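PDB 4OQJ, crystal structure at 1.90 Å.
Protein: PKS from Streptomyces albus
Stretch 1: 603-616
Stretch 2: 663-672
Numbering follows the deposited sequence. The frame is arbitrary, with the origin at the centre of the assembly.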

# COMPACT_ATOMS: atom_id res chain seq x y z
N ALA A 603 51.59 -3.93 -18.02
CA ALA A 603 50.95 -3.94 -16.71
C ALA A 603 49.83 -2.89 -16.64
O ALA A 603 48.78 -3.14 -16.05
CB ALA A 603 51.97 -3.69 -15.64
N THR A 604 50.06 -1.72 -17.24
CA THR A 604 49.02 -0.68 -17.27
C THR A 604 47.79 -1.18 -18.05
O THR A 604 46.66 -1.04 -17.59
CB THR A 604 49.54 0.64 -17.90
OG1 THR A 604 50.63 1.16 -17.14
CG2 THR A 604 48.44 1.69 -17.96
N ALA A 605 48.03 -1.80 -19.20
CA ALA A 605 46.95 -2.34 -20.03
C ALA A 605 46.14 -3.39 -19.28
O ALA A 605 44.91 -3.39 -19.34
CB ALA A 605 47.50 -2.93 -21.32
N ARG A 606 46.81 -4.29 -18.57
CA ARG A 606 46.10 -5.31 -17.80
C ARG A 606 45.31 -4.69 -16.63
O ARG A 606 44.24 -5.17 -16.28
CB ARG A 606 47.08 -6.36 -17.26
CG ARG A 606 47.82 -7.16 -18.34
CD ARG A 606 46.91 -7.64 -19.46
NE ARG A 606 45.90 -8.59 -18.99
CZ ARG A 606 44.69 -8.73 -19.52
NH1 ARG A 606 44.30 -7.99 -20.55
NH2 ARG A 606 43.86 -9.63 -19.02
N ALA A 607 45.84 -3.63 -16.03
CA ALA A 607 45.13 -2.99 -14.93
C ALA A 607 43.85 -2.35 -15.48
O ALA A 607 42.79 -2.45 -14.86
CB ALA A 607 46.00 -1.96 -14.24
N LEU A 608 43.95 -1.73 -16.65
CA LEU A 608 42.78 -1.14 -17.28
C LEU A 608 41.74 -2.20 -17.57
O LEU A 608 40.55 -1.98 -17.38
CB LEU A 608 43.14 -0.43 -18.59
CG LEU A 608 44.00 0.84 -18.48
CD1 LEU A 608 44.44 1.26 -19.88
CD2 LEU A 608 43.23 1.96 -17.79
N ALA A 609 42.20 -3.36 -18.05
CA ALA A 609 41.31 -4.46 -18.40
C ALA A 609 40.56 -4.95 -17.17
O ALA A 609 39.34 -5.15 -17.21
CB ALA A 609 42.07 -5.61 -19.04
N GLY A 610 41.31 -5.12 -16.08
CA GLY A 610 40.73 -5.49 -14.79
C GLY A 610 39.70 -4.50 -14.27
O GLY A 610 38.84 -4.85 -13.46
N TRP A 611 39.78 -3.26 -14.73
CA TRP A 611 38.82 -2.22 -14.35
C TRP A 611 37.70 -2.11 -15.38
O TRP A 611 36.88 -1.17 -15.33
CB TRP A 611 39.53 -0.88 -14.17
CG TRP A 611 40.40 -0.84 -12.96
CD1 TRP A 611 40.19 -1.49 -11.77
CD2 TRP A 611 41.62 -0.13 -12.81
NE1 TRP A 611 41.21 -1.21 -10.90
CE2 TRP A 611 42.11 -0.38 -11.51
CE3 TRP A 611 42.37 0.69 -13.66
CZ2 TRP A 611 43.30 0.17 -11.04
CZ3 TRP A 611 43.55 1.23 -13.19
CH2 TRP A 611 44.00 0.97 -11.89
N GLY A 612 37.67 -3.06 -16.31
CA GLY A 612 36.57 -3.18 -17.25
C GLY A 612 36.80 -2.61 -18.64
O GLY A 612 35.92 -2.70 -19.49
N SER A 613 37.97 -2.04 -18.88
CA SER A 613 38.24 -1.45 -20.19
C SER A 613 38.12 -2.50 -21.27
O SER A 613 38.57 -3.64 -21.09
CB SER A 613 39.64 -0.84 -20.25
OG SER A 613 39.92 -0.41 -21.58
N THR A 614 37.54 -2.12 -22.40
CA THR A 614 37.43 -3.01 -23.54
C THR A 614 38.09 -2.37 -24.77
O THR A 614 37.93 -2.86 -25.89
CB THR A 614 35.96 -3.39 -23.83
OG1 THR A 614 35.15 -2.22 -23.98
CG2 THR A 614 35.40 -4.23 -22.69
N ALA A 615 38.84 -1.30 -24.54
CA ALA A 615 39.64 -0.66 -25.58
C ALA A 615 40.70 -1.61 -26.13
O ALA A 615 41.46 -2.19 -25.37
CB ALA A 615 40.30 0.59 -25.05
N PRO A 616 40.77 -1.77 -27.47
CA PRO A 616 41.85 -2.60 -28.03
C PRO A 616 43.24 -2.09 -27.70
O PRO A 616 43.47 -0.87 -27.64
CB PRO A 616 41.60 -2.52 -29.55
CG PRO A 616 40.18 -2.14 -29.69
CD PRO A 616 39.84 -1.29 -28.50
N PHE A 663 48.90 10.09 -13.95
CA PHE A 663 48.88 9.71 -15.35
C PHE A 663 47.84 8.63 -15.61
O PHE A 663 47.07 8.71 -16.57
CB PHE A 663 50.23 9.20 -15.83
CG PHE A 663 50.15 8.51 -17.15
CD1 PHE A 663 50.06 9.24 -18.32
CD2 PHE A 663 50.12 7.12 -17.23
CE1 PHE A 663 49.96 8.61 -19.55
CE2 PHE A 663 50.02 6.48 -18.46
CZ PHE A 663 49.94 7.23 -19.62
N LEU A 664 47.84 7.61 -14.77
CA LEU A 664 46.92 6.50 -14.91
C LEU A 664 45.46 6.96 -14.85
O LEU A 664 44.63 6.50 -15.62
CB LEU A 664 47.18 5.46 -13.83
CG LEU A 664 46.32 4.20 -13.90
CD1 LEU A 664 46.41 3.57 -15.28
CD2 LEU A 664 46.79 3.22 -12.86
N LEU A 665 45.16 7.87 -13.93
CA LEU A 665 43.79 8.37 -13.80
C LEU A 665 43.37 9.20 -15.02
O LEU A 665 42.23 9.14 -15.45
CB LEU A 665 43.65 9.21 -12.52
CG LEU A 665 43.77 8.48 -11.18
CD1 LEU A 665 43.74 9.50 -10.04
CD2 LEU A 665 42.68 7.46 -11.01
N GLY A 666 44.30 9.96 -15.57
CA GLY A 666 44.06 10.72 -16.79
C GLY A 666 43.79 9.82 -17.98
O GLY A 666 42.99 10.15 -18.86
N LEU A 667 44.48 8.69 -18.00
CA LEU A 667 44.29 7.66 -19.02
C LEU A 667 42.88 7.09 -18.96
O LEU A 667 42.17 7.02 -19.97
CB LEU A 667 45.33 6.55 -18.82
CG LEU A 667 45.36 5.34 -19.73
CD1 LEU A 667 45.32 5.74 -21.19
CD2 LEU A 667 46.62 4.55 -19.44
N ILE A 668 42.47 6.67 -17.76
CA ILE A 668 41.12 6.15 -17.55
C ILE A 668 40.09 7.18 -17.97
O ILE A 668 39.11 6.87 -18.64
CB ILE A 668 40.89 5.77 -16.08
CG1 ILE A 668 41.80 4.61 -15.70
CG2 ILE A 668 39.42 5.39 -15.85
CD1 ILE A 668 41.78 4.29 -14.22
N GLY A 669 40.31 8.42 -17.54
CA GLY A 669 39.42 9.51 -17.89
C GLY A 669 39.30 9.70 -19.39
O GLY A 669 38.19 9.85 -19.91
N ARG A 670 40.42 9.68 -20.10
CA ARG A 670 40.39 9.87 -21.55
C ARG A 670 39.59 8.75 -22.21
O ARG A 670 38.76 9.01 -23.07
CB ARG A 670 41.82 9.93 -22.12
CG ARG A 670 42.03 10.99 -23.20
CD ARG A 670 41.29 10.65 -24.48
N LEU A 671 39.84 7.51 -21.80
CA LEU A 671 39.13 6.38 -22.38
C LEU A 671 37.63 6.45 -22.04
O LEU A 671 36.77 6.27 -22.91
CB LEU A 671 39.72 5.06 -21.87
CG LEU A 671 41.17 4.77 -22.29
CD1 LEU A 671 41.72 3.56 -21.56
CD2 LEU A 671 41.28 4.58 -23.79
N TRP A 672 37.32 6.70 -20.77
CA TRP A 672 35.95 6.65 -20.31
C TRP A 672 35.13 7.75 -20.99
O TRP A 672 34.03 7.48 -21.45
CB TRP A 672 35.86 6.77 -18.79
CG TRP A 672 34.43 6.81 -18.28
CD1 TRP A 672 33.62 5.74 -18.04
CD2 TRP A 672 33.67 7.98 -17.97
NE1 TRP A 672 32.39 6.17 -17.59
CE2 TRP A 672 32.40 7.55 -17.54
CE3 TRP A 672 33.93 9.35 -18.01
CZ2 TRP A 672 31.39 8.44 -17.17
CZ3 TRP A 672 32.93 10.24 -17.64
CH2 TRP A 672 31.68 9.77 -17.22

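Stretch 1 opens with the last turns of a helix that begins earlier in the chain, then passes into a loop. Stretch 2 is helical throughout and is part of a longer helix. The two helix axes come within 11.6 Å of each other, and their N-to-C directions differ by 54°. That spacing is wide enough for large side chains to lie between the backbones. At the closest CA pair across the stretches, Leu608 CA and Ile668 CA are still 7.5 Å apart.

Both helices carry regular i to i+4 hydrogen bonds. In stretch 1 the pattern changes near Trp611. Its N makes two weak bonds, one to Ala607 O and one to Leu608 O. Gly612 N bonds to Ala609 O at 2.8 Å, and Ser613 N reaches back to Leu608 O at 3.0 Å. Gly612 has phi near 100°, where a CB would be jammed against the preceding carbonyl O. This turn leads the chain into the loop, and Ala615 returns to within reach of Leu671.

No hydrogen bond crosses between the stretches. The contact is mainly apolar packing and buries 359 Å², both sides summed.

Leu608 is at its centre. Its CA-to-CB bond points sideways, but its end comes nearer to stretch 2. The side chain sits as a knob among Leu664, Leu667, Ile668 and Leu671. Leu608 CD2 lies 3.7 Å from Ile668 CG1. Leu608 CD1 lies 4.0 Å from Leu667 CD2 and 3.9 Å from Leu671 CD1.

One turn earlier, Thr604 points toward stretch 2. Its methyl makes the contact: Thr604 CG2 is 3.7 Å from Leu667 CD2 and 3.9 Å from Leu664 CD1. Thr604 OG1 is hydrogen-bonded elsewhere in the structure, so the hydroxyl is satisfied while the methyl packs.

Trp611 also points toward stretch 2 and packs with its six-membered ring. Leu664 CD2 lies at the ring edge, near its plane, 3.7 Å from Trp611 CH2. Ile668 CD1 is 3.7 Å from Trp611 CZ3. Leu664 and Ile668 thus touch both Leu608 and Trp611, and tie the knob to the indole.

The loop adds a smaller contact at Leu671. Ala615 CB is 4.3 Å from Leu671 CD2, while Ser613 OG is 4.4 Å from Leu671 CD1. Within the loop, Ala615 N donates a hydrogen bond to Ser613 OG at 3.3 Å. This bond links the two loop residues that approach Leu671.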